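TarM (Staphylococcus aureus subsp. aureus 21178, PDB 4X7R) is a glycosyltransferase of the GT-B fold, seen here with uridine-5'-diphosphate bound in the cleft between its two Rossmann-like domains. Local coordinates at residues Thr383-Pro386 and Gln387-Leu390; Lys52-Lys55 and Lys56-Lys59; Gly406-Met409 and Ile410-Met413. The protein carries 1 engineered substitution. All coordinates share one frame; numbering follows the deposited sequence.

Interaction 1: Thr383-Pro386 and Gln387-Leu390; sequences TTTP and QKCL. With UDP (uridine-5'-diphosphate), chain E.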
loop_
_atom_site.group_PDB
_atom_site.type_symbol
_atom_site.label_atom_id
_atom_site.label_comp_id
_atom_site.label_asym_id
_atom_site.label_seq_id
_atom_site.Cartn_x
_atom_site.Cartn_y
_atom_site.Cartn_z
ATOM N N THR A 383 -6.453 10.440 -6.639
ATOM C CA THR A 383 -6.780 10.273 -8.050
ATOM C C THR A 383 -6.523 8.837 -8.514
ATOM O O THR A 383 -5.429 8.299 -8.292
ATOM C CB THR A 383 -6.150 11.362 -8.924
ATOM O OG1 THR A 383 -6.630 11.204 -10.256
ATOM C CG2 THR A 383 -4.605 11.358 -8.903
ATOM N N THR A 384 -7.547 8.212 -9.136
ATOM C CA THR A 384 -7.468 6.855 -9.692
ATOM C C THR A 384 -6.990 6.956 -11.138
ATOM O O THR A 384 -6.667 5.931 -11.747
ATOM C CB THR A 384 -8.798 6.083 -9.537
ATOM O OG1 THR A 384 -9.859 6.832 -10.128
ATOM C CG2 THR A 384 -9.126 5.753 -8.088
ATOM N N THR A 385 -6.934 8.208 -11.671
ATOM C CA THR A 385 -6.466 8.557 -13.020
ATOM C C THR A 385 -5.291 9.581 -12.948
ATOM O O THR A 385 -5.473 10.719 -13.404
ATOM C CB THR A 385 -7.625 9.113 -13.883
ATOM O OG1 THR A 385 -8.147 10.286 -13.258
ATOM C CG2 THR A 385 -8.735 8.098 -14.124
ATOM N N PRO A 386 -4.099 9.234 -12.382
ATOM C CA PRO A 386 -3.011 10.237 -12.305
ATOM C C PRO A 386 -2.522 10.724 -13.665
ATOM O O PRO A 386 -2.206 11.903 -13.791
ATOM C CB PRO A 386 -1.918 9.536 -11.494
ATOM C CG PRO A 386 -2.191 8.083 -11.635
ATOM C CD PRO A 386 -3.686 7.952 -11.768
ATOM N N GLN A 387 -2.529 9.843 -14.691
ATOM C CA GLN A 387 -2.123 10.156 -16.075
ATOM C C GLN A 387 -2.936 11.313 -16.684
ATOM O O GLN A 387 -2.374 12.125 -17.433
ATOM C CB GLN A 387 -2.247 8.923 -16.983
ATOM C CG GLN A 387 -1.278 7.793 -16.680
ATOM C CD GLN A 387 -1.582 6.533 -17.478
ATOM O OE1 GLN A 387 -2.245 6.546 -18.534
ATOM N NE2 GLN A 387 -1.076 5.406 -16.995
ATOM N N LYS A 388 -4.257 11.366 -16.379
ATOM C CA LYS A 388 -5.162 12.417 -16.855
ATOM C C LYS A 388 -4.871 13.718 -16.119
ATOM O O LYS A 388 -4.892 14.778 -16.743
ATOM C CB LYS A 388 -6.646 12.011 -16.696
ATOM C CG LYS A 388 -7.128 11.011 -17.739
ATOM C CD LYS A 388 -8.522 10.493 -17.393
ATOM C CE LYS A 388 -9.032 9.464 -18.372
ATOM N NZ LYS A 388 -10.402 9.001 -18.016
ATOM N N CYS A 389 -4.578 13.631 -14.795
ATOM C CA CYS A 389 -4.227 14.786 -13.964
ATOM C C CYS A 389 -2.916 15.405 -14.454
ATOM O O CYS A 389 -2.775 16.631 -14.432
ATOM C CB CYS A 389 -4.133 14.391 -12.496
ATOM S SG CYS A 389 -5.666 13.717 -11.808
ATOM N N LEU A 390 -1.973 14.548 -14.914
ATOM C CA LEU A 390 -0.660 14.954 -15.420
ATOM C C LEU A 390 -0.723 15.873 -16.642
ATOM O O LEU A 390 0.143 16.732 -16.808
ATOM C CB LEU A 390 0.245 13.733 -15.675
ATOM C CG LEU A 390 0.830 13.054 -14.434
ATOM C CD1 LEU A 390 1.367 11.691 -14.769
ATOM C CD2 LEU A 390 1.902 13.916 -13.779
HETATM N N1 UDP E . -0.884 7.593 -6.768
HETATM C C2 UDP E . -2.091 7.638 -7.442
HETATM N N3 UDP E . -2.969 8.601 -7.004
HETATM C C4 UDP E . -2.780 9.490 -5.969
HETATM C C5 UDP E . -1.523 9.355 -5.279
HETATM C C6 UDP E . -0.632 8.432 -5.690
HETATM O O2 UDP E . -2.370 6.881 -8.362
HETATM O O4 UDP E . -3.660 10.336 -5.722
HETATM C "C1'" UDP E . 0.161 6.704 -7.334
HETATM C "C2'" UDP E . 1.093 7.391 -8.329
HETATM O "O2'" UDP E . 0.537 7.386 -9.634
HETATM C "C3'" UDP E . 2.337 6.507 -8.238
HETATM C "C4'" UDP E . 2.335 6.060 -6.779
HETATM O "O4'" UDP E . 0.984 6.235 -6.289
HETATM O "O3'" UDP E . 2.400 5.407 -9.147
HETATM C "C5'" UDP E . 3.309 6.792 -5.892
HETATM O "O5'" UDP E . 4.623 6.291 -6.220
HETATM P PA UDP E . 6.008 6.846 -5.627
HETATM O O1A UDP E . 7.084 5.882 -5.949
HETATM O O2A UDP E . 6.291 8.221 -6.252
HETATM O O3A UDP E . 5.852 6.995 -4.080
HETATM P PB UDP E . 5.358 5.992 -2.928
HETATM O O1B UDP E . 5.816 4.592 -3.243
HETATM O O2B UDP E . 3.829 6.018 -2.820
HETATM O O3B UDP E . 5.985 6.413 -1.614
#

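Interaction 2: Lys52-Lys55 and Lys56-Lys59; sequences KALK and KQGK. With UDP (uridine-5'-diphosphate), chain E.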
loop_
_atom_site.group_PDB
_atom_site.type_symbol
_atom_site.label_atom_id
_atom_site.label_comp_id
_atom_site.label_asym_id
_atom_site.label_seq_id
_atom_site.Cartn_x
_atom_site.Cartn_y
_atom_site.Cartn_z
ATOM N N LYS A 52 -12.260 -6.326 -7.669
ATOM C CA LYS A 52 -13.086 -5.882 -8.788
ATOM C C LYS A 52 -12.849 -4.405 -9.066
ATOM O O LYS A 52 -12.673 -4.037 -10.226
ATOM C CB LYS A 52 -14.590 -6.108 -8.512
ATOM C CG LYS A 52 -15.049 -7.555 -8.491
ATOM C CD LYS A 52 -16.566 -7.617 -8.313
ATOM C CE LYS A 52 -17.083 -8.952 -7.826
ATOM N NZ LYS A 52 -16.952 -10.024 -8.851
ATOM N N ALA A 53 -12.813 -3.559 -7.999
ATOM C CA ALA A 53 -12.594 -2.116 -8.121
ATOM C C ALA A 53 -11.213 -1.796 -8.710
ATOM O O ALA A 53 -11.131 -0.974 -9.616
ATOM C CB ALA A 53 -12.759 -1.443 -6.768
ATOM N N LEU A 54 -10.141 -2.460 -8.214
ATOM C CA LEU A 54 -8.756 -2.276 -8.682
ATOM C C LEU A 54 -8.608 -2.685 -10.137
ATOM O O LEU A 54 -7.866 -2.043 -10.881
ATOM C CB LEU A 54 -7.767 -3.089 -7.823
ATOM C CG LEU A 54 -7.426 -2.575 -6.430
ATOM C CD1 LEU A 54 -6.699 -3.637 -5.628
ATOM C CD2 LEU A 54 -6.621 -1.277 -6.501
ATOM N N LYS A 55 -9.321 -3.751 -10.546
ATOM C CA LYS A 55 -9.296 -4.224 -11.935
ATOM C C LYS A 55 -10.090 -3.303 -12.862
ATOM O O LYS A 55 -9.606 -2.990 -13.946
ATOM C CB LYS A 55 -9.743 -5.683 -12.045
ATOM C CG LYS A 55 -8.736 -6.624 -11.422
ATOM C CD LYS A 55 -9.013 -8.084 -11.705
ATOM C CE LYS A 55 -7.948 -8.877 -10.992
ATOM N NZ LYS A 55 -7.873 -10.275 -11.462
ATOM N N LYS A 56 -11.273 -2.826 -12.410
ATOM C CA LYS A 56 -12.145 -1.908 -13.151
ATOM C C LYS A 56 -11.419 -0.594 -13.434
ATOM O O LYS A 56 -11.501 -0.079 -14.550
ATOM C CB LYS A 56 -13.459 -1.668 -12.374
ATOM C CG LYS A 56 -14.431 -0.713 -13.052
ATOM C CD LYS A 56 -15.889 -0.996 -12.683
ATOM C CE LYS A 56 -16.817 -1.190 -13.874
ATOM N NZ LYS A 56 -16.855 -0.011 -14.783
ATOM N N GLN A 57 -10.661 -0.090 -12.439
ATOM C CA GLN A 57 -9.860 1.142 -12.527
ATOM C C GLN A 57 -8.650 0.997 -13.473
ATOM O O GLN A 57 -8.022 2.001 -13.829
ATOM C CB GLN A 57 -9.348 1.524 -11.126
ATOM C CG GLN A 57 -10.404 2.112 -10.186
ATOM C CD GLN A 57 -9.927 2.228 -8.751
ATOM O OE1 GLN A 57 -8.737 2.076 -8.441
ATOM N NE2 GLN A 57 -10.850 2.519 -7.842
ATOM N N GLY A 58 -8.305 -0.244 -13.823
ATOM C CA GLY A 58 -7.146 -0.550 -14.655
ATOM C C GLY A 58 -5.816 -0.507 -13.906
ATOM O O GLY A 58 -4.759 -0.532 -14.544
ATOM N N LYS A 59 -5.847 -0.448 -12.546
ATOM C CA LYS A 59 -4.637 -0.449 -11.706
ATOM C C LYS A 59 -4.065 -1.863 -11.693
ATOM O O LYS A 59 -2.888 -2.080 -11.981
ATOM C CB LYS A 59 -4.941 -0.019 -10.258
ATOM C CG LYS A 59 -5.228 1.464 -10.099
ATOM C CD LYS A 59 -4.487 2.064 -8.914
ATOM C CE LYS A 59 -4.482 3.574 -9.025
ATOM N NZ LYS A 59 -3.742 4.207 -7.914
HETATM N N1 UDP E . -0.884 7.593 -6.768
HETATM C C2 UDP E . -2.091 7.638 -7.442
HETATM N N3 UDP E . -2.969 8.601 -7.004
HETATM C C4 UDP E . -2.780 9.490 -5.969
HETATM C C5 UDP E . -1.523 9.355 -5.279
HETATM C C6 UDP E . -0.632 8.432 -5.690
HETATM O O2 UDP E . -2.370 6.881 -8.362
HETATM O O4 UDP E . -3.660 10.336 -5.722
HETATM C "C1'" UDP E . 0.161 6.704 -7.334
HETATM C "C2'" UDP E . 1.093 7.391 -8.329
HETATM O "O2'" UDP E . 0.537 7.386 -9.634
HETATM C "C3'" UDP E . 2.337 6.507 -8.238
HETATM C "C4'" UDP E . 2.335 6.060 -6.779
HETATM O "O4'" UDP E . 0.984 6.235 -6.289
HETATM O "O3'" UDP E . 2.400 5.407 -9.147
HETATM C "C5'" UDP E . 3.309 6.792 -5.892
HETATM O "O5'" UDP E . 4.623 6.291 -6.220
HETATM P PA UDP E . 6.008 6.846 -5.627
HETATM O O1A UDP E . 7.084 5.882 -5.949
HETATM O O2A UDP E . 6.291 8.221 -6.252
HETATM O O3A UDP E . 5.852 6.995 -4.080
HETATM P PB UDP E . 5.358 5.992 -2.928
HETATM O O1B UDP E . 5.816 4.592 -3.243
HETATM O O2B UDP E . 3.829 6.018 -2.820
HETATM O O3B UDP E . 5.985 6.413 -1.614
#

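Interaction 3: Gly406-Met409 and Ile410-Met413; sequences GLSM and IEAM. With UDP (uridine-5'-diphosphate), chain E; 3YW ((2S)-2,3-dihydroxypropyl 2-acetamido-2-deoxy-alpha-D-glucopyranoside), chain F.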
loop_
_atom_site.group_PDB
_atom_site.type_symbol
_atom_site.label_atom_id
_atom_site.label_comp_id
_atom_site.label_asym_id
_atom_site.label_seq_id
_atom_site.Cartn_x
_atom_site.Cartn_y
_atom_site.Cartn_z
ATOM N N GLY A 406 10.941 6.611 -6.972
ATOM C CA GLY A 406 10.018 7.720 -7.233
ATOM C C GLY A 406 9.243 7.609 -8.522
ATOM O O GLY A 406 9.525 8.309 -9.493
ATOM N N LEU A 407 8.225 6.763 -8.518
ATOM C CA LEU A 407 7.399 6.545 -9.693
ATOM C C LEU A 407 6.625 7.771 -10.142
ATOM O O LEU A 407 6.459 7.929 -11.339
ATOM C CB LEU A 407 6.477 5.326 -9.534
ATOM C CG LEU A 407 7.165 3.941 -9.406
ATOM C CD1 LEU A 407 6.143 2.878 -8.982
ATOM C CD2 LEU A 407 7.828 3.528 -10.728
ATOM N N SER A 408 6.146 8.628 -9.217
ATOM C CA SER A 408 5.371 9.834 -9.585
ATOM C C SER A 408 6.211 10.794 -10.412
ATOM O O SER A 408 5.732 11.307 -11.426
ATOM C CB SER A 408 4.826 10.539 -8.347
ATOM O OG SER A 408 3.531 10.070 -8.012
ATOM N N MET A 409 7.488 10.992 -10.013
ATOM C CA MET A 409 8.445 11.823 -10.758
ATOM C C MET A 409 8.665 11.211 -12.157
ATOM O O MET A 409 8.565 11.915 -13.158
ATOM C CB MET A 409 9.777 11.924 -10.004
ATOM C CG MET A 409 9.695 12.774 -8.741
ATOM S SD MET A 409 11.313 12.950 -7.952
ATOM C CE MET A 409 11.365 11.433 -6.966
ATOM N N ILE A 410 8.884 9.879 -12.207
ATOM C CA ILE A 410 9.089 9.139 -13.451
ATOM C C ILE A 410 7.839 9.226 -14.330
ATOM O O ILE A 410 7.962 9.481 -15.520
ATOM C CB ILE A 410 9.518 7.676 -13.166
ATOM C CG1 ILE A 410 10.956 7.636 -12.540
ATOM C CG2 ILE A 410 9.431 6.814 -14.469
ATOM C CD1 ILE A 410 11.462 6.160 -12.087
ATOM N N GLU A 411 6.636 9.068 -13.726
ATOM C CA GLU A 411 5.339 9.143 -14.427
ATOM C C GLU A 411 5.145 10.519 -15.065
ATOM O O GLU A 411 4.765 10.588 -16.226
ATOM C CB GLU A 411 4.176 8.818 -13.486
ATOM C CG GLU A 411 4.067 7.341 -13.136
ATOM C CD GLU A 411 3.152 7.025 -11.970
ATOM O OE1 GLU A 411 2.292 7.875 -11.637
ATOM O OE2 GLU A 411 3.312 5.939 -11.368
ATOM N N ALA A 412 5.477 11.597 -14.332
ATOM C CA ALA A 412 5.386 12.979 -14.817
ATOM C C ALA A 412 6.286 13.183 -16.027
ATOM O O ALA A 412 5.870 13.795 -17.007
ATOM C CB ALA A 412 5.773 13.947 -13.710
ATOM N N MET A 413 7.502 12.631 -15.976
ATOM C CA MET A 413 8.475 12.719 -17.066
ATOM C C MET A 413 7.978 11.983 -18.307
ATOM O O MET A 413 8.145 12.491 -19.424
ATOM C CB MET A 413 9.844 12.227 -16.606
ATOM C CG MET A 413 10.510 13.214 -15.661
ATOM S SD MET A 413 12.060 12.643 -14.960
ATOM C CE MET A 413 13.109 12.712 -16.386
HETATM N N1 UDP E . -0.884 7.593 -6.768
HETATM C C2 UDP E . -2.091 7.638 -7.442
HETATM N N3 UDP E . -2.969 8.601 -7.004
HETATM C C4 UDP E . -2.780 9.490 -5.969
HETATM C C5 UDP E . -1.523 9.355 -5.279
HETATM C C6 UDP E . -0.632 8.432 -5.690
HETATM O O2 UDP E . -2.370 6.881 -8.362
HETATM O O4 UDP E . -3.660 10.336 -5.722
HETATM C "C1'" UDP E . 0.161 6.704 -7.334
HETATM C "C2'" UDP E . 1.093 7.391 -8.329
HETATM O "O2'" UDP E . 0.537 7.386 -9.634
HETATM C "C3'" UDP E . 2.337 6.507 -8.238
HETATM C "C4'" UDP E . 2.335 6.060 -6.779
HETATM O "O4'" UDP E . 0.984 6.235 -6.289
HETATM O "O3'" UDP E . 2.400 5.407 -9.147
HETATM C "C5'" UDP E . 3.309 6.792 -5.892
HETATM O "O5'" UDP E . 4.623 6.291 -6.220
HETATM P PA UDP E . 6.008 6.846 -5.627
HETATM O O1A UDP E . 7.084 5.882 -5.949
HETATM O O2A UDP E . 6.291 8.221 -6.252
HETATM O O3A UDP E . 5.852 6.995 -4.080
HETATM P PB UDP E . 5.358 5.992 -2.928
HETATM O O1B UDP E . 5.816 4.592 -3.243
HETATM O O2B UDP E . 3.829 6.018 -2.820
HETATM O O3B UDP E . 5.985 6.413 -1.614
HETATM O O3A 3YW F . 6.954 1.459 2.752
HETATM C C4A 3YW F . 6.510 1.947 -0.937
HETATM C C5A 3YW F . 6.639 2.300 0.524
HETATM O O5 3YW F . 8.169 1.971 -3.528
HETATM C C6A 3YW F . 6.926 1.092 1.381
HETATM C C5 3YW F . 8.075 2.637 -4.794
HETATM C C6 3YW F . 7.957 1.555 -5.840
HETATM C C4 3YW F . 9.289 3.550 -4.953
HETATM O O6 3YW F . 9.069 0.673 -5.822
HETATM C C3 3YW F . 9.197 4.655 -3.907
HETATM O O4 3YW F . 9.292 4.140 -6.249
HETATM O O3 3YW F . 10.316 5.539 -3.974
HETATM O O7 3YW F . 10.486 5.266 -0.430
HETATM C C7 3YW F . 9.351 5.674 -0.657
HETATM C C8 3YW F . 8.759 6.833 0.087
HETATM N N2 3YW F . 8.573 5.120 -1.588
HETATM C C2 3YW F . 9.034 4.084 -2.498
HETATM C C1 3YW F . 8.156 2.824 -2.387
HETATM O O1 3YW F . 6.889 3.003 -1.822
HETATM O O2 3YW F . 5.429 2.923 0.956
HETATM O O HOH W 1 1.932 10.246 -10.488
#

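Interaction 1: Thr383-Pro386 and Gln387-Leu390
Cys389 SG lies 3.1 Å from Thr383 OG1, the closest side-chain approach of this local contact, where the loop after strand 377-381 turns into helix 386-391. With OG1 anti to the backbone N (chi1 -174°), Thr383 turns its hydroxyl to the sulfur and leaves CG2 beside the uracil of UDP, 3.5 Å from UDP O4. The same OG1 accepts a weak bond from Thr385 N inside the loop. On this buried side Tyr355 and Ile324, from two strands of the C-terminal sheet, pack against Thr383, and Tyr355 also touches Cys389. Thr383 N donates to UDP O4 at 2.9 Å, nearly straight at 172°, and Thr383 O accepts UDP N3 at 2.8 Å; the pair fixes how the uracil is turned. This loop leaves the C-terminal end of strand 377-381, an outermost strand of the six-stranded parallel sheet in the C-terminal domain of the GT-B fold, and forms part of the UDP pocket. Pro386 CG lies 3.5 Å from both UDP O2' and UDP O2, bridging base and ribose. At the N-cap, the side chain of Thr385 makes no capping bond; Thr385 O takes two weak bonds, from Lys388 N and Cys389 N, whereas Leu390 N reaches Pro386 O at 2.9 Å. The solvent side is looser: the extended Lys388 chain crosses Thr385 obliquely, Lys388 CD 3.9 Å from Thr385 CB, and exposed Gln387 sends its amide off the turn, its side chain touching His309.

Interaction 2: Lys52-Lys55 and Lys56-Lys59
Lys56 meets the preceding turn of helix 47-56 through its backbone, its N bonded to Lys52 O at 2.9 Å, while its CB rests on the same carbonyl. With CG anti to the backbone N (chi1 179°), the chain then bends at its third and fourth torsions and carries the ammonium away from the helix at the exposed surface. Gln57 follows, its N bonded to Ala53 O at 3.0 Å. The extended side chain passes alongside that carbonyl, Gln57 CG 3.2 Å from Ala53 O, to an amide whose OE1 is buried without a hydrogen-bond partner in the model; Thr384 packs against this side chain. Gly58 has a positive phi of 78°, and its N bonds to Lys55 O at 3.0 Å from above the carbonyl plane, not along a lone pair. The Lys55 ammonium itself is held by the carbonyls of Thr64 and Arg62, tying the last helical turn to the following loop. Lys59 N makes a weak bond to Leu54 O at 3.1 Å, and Lys59 CB lies 4.3 Å from Leu54 CD2. Bent at chi2 (-135°), the Lys59 side chain turns from the helix toward the nucleotide, where NZ bonds to UDP O2 at 3.0 Å and also to Tyr382 OH. The two bonds back into the last turn, around the positive-phi Gly58, make a Schellman motif whose last residue, Lys59, also contributes to the UDP pocket.

Interaction 3: Gly406-Met409 and Ile410-Met413
Ile410 packs back over the first helical turn, its CG1 3.4 Å from Gly406 O, the carbonyl that also accepts Ile410 N in its own plane. Met409, the other heavily buried residue, reaches the next turn through its O, which accepts Met413 N at 3.1 Å. Bent at its third torsion (-85°), the Met409 chain brings CE back to 4.0 Å from Gly406 CA. Gly406, the N-cap residue, has backbone angles (106°/77°) that call for glycine, and its N bonds to O4 of 3YW. Leu407 N donates to UDP O1A at 2.9 Å and Ser408 N to UDP O2A at 3.0 Å, so the helix start, with its partial positive charge, probably steadies the alpha phosphate. Leu407 CD1 meanwhile lies 3.9 Å from 3YW C6. One turn on, Glu411 sets its carboxylate against the ribose, OE1 taking UDP O2' at 2.7 Å and OE2 taking UDP O3' at a very short 2.5 Å. A water donates to Glu411 OE1 and to Ser408 OG, which also bonds to Ile324 O. Helix 407-414 belongs to the beta-alpha-beta unit between strands 395-398 and 419-422: Val419, Ala421 and Phe431 of helix 428-431 pack on Met409, and Ile474 of helix 460-477 on Ile410 and Met413.

How the interactions relate
Along the chain interaction 2 comes first, then interaction 1, then interaction 3, and all three meet at UDP. Interaction 2 ends a helix flanking the seven-stranded parallel sheet; the other two sit at the six-stranded parallel sheet, in the group 1 glycosyl transferase region. Interactions 1 and 3 have centres about 12 Å apart and touch where Leu390 packs on Ala412. Interactions 1 and 2 lie about 14 Å apart between centres, meeting through Thr384 and Gln57. Interactions 2 and 3, with centres about 21 Å apart, do not touch. The uracil is thus met from both halves of the GT-B fold, while the ribose and alpha phosphate are held by interaction 3.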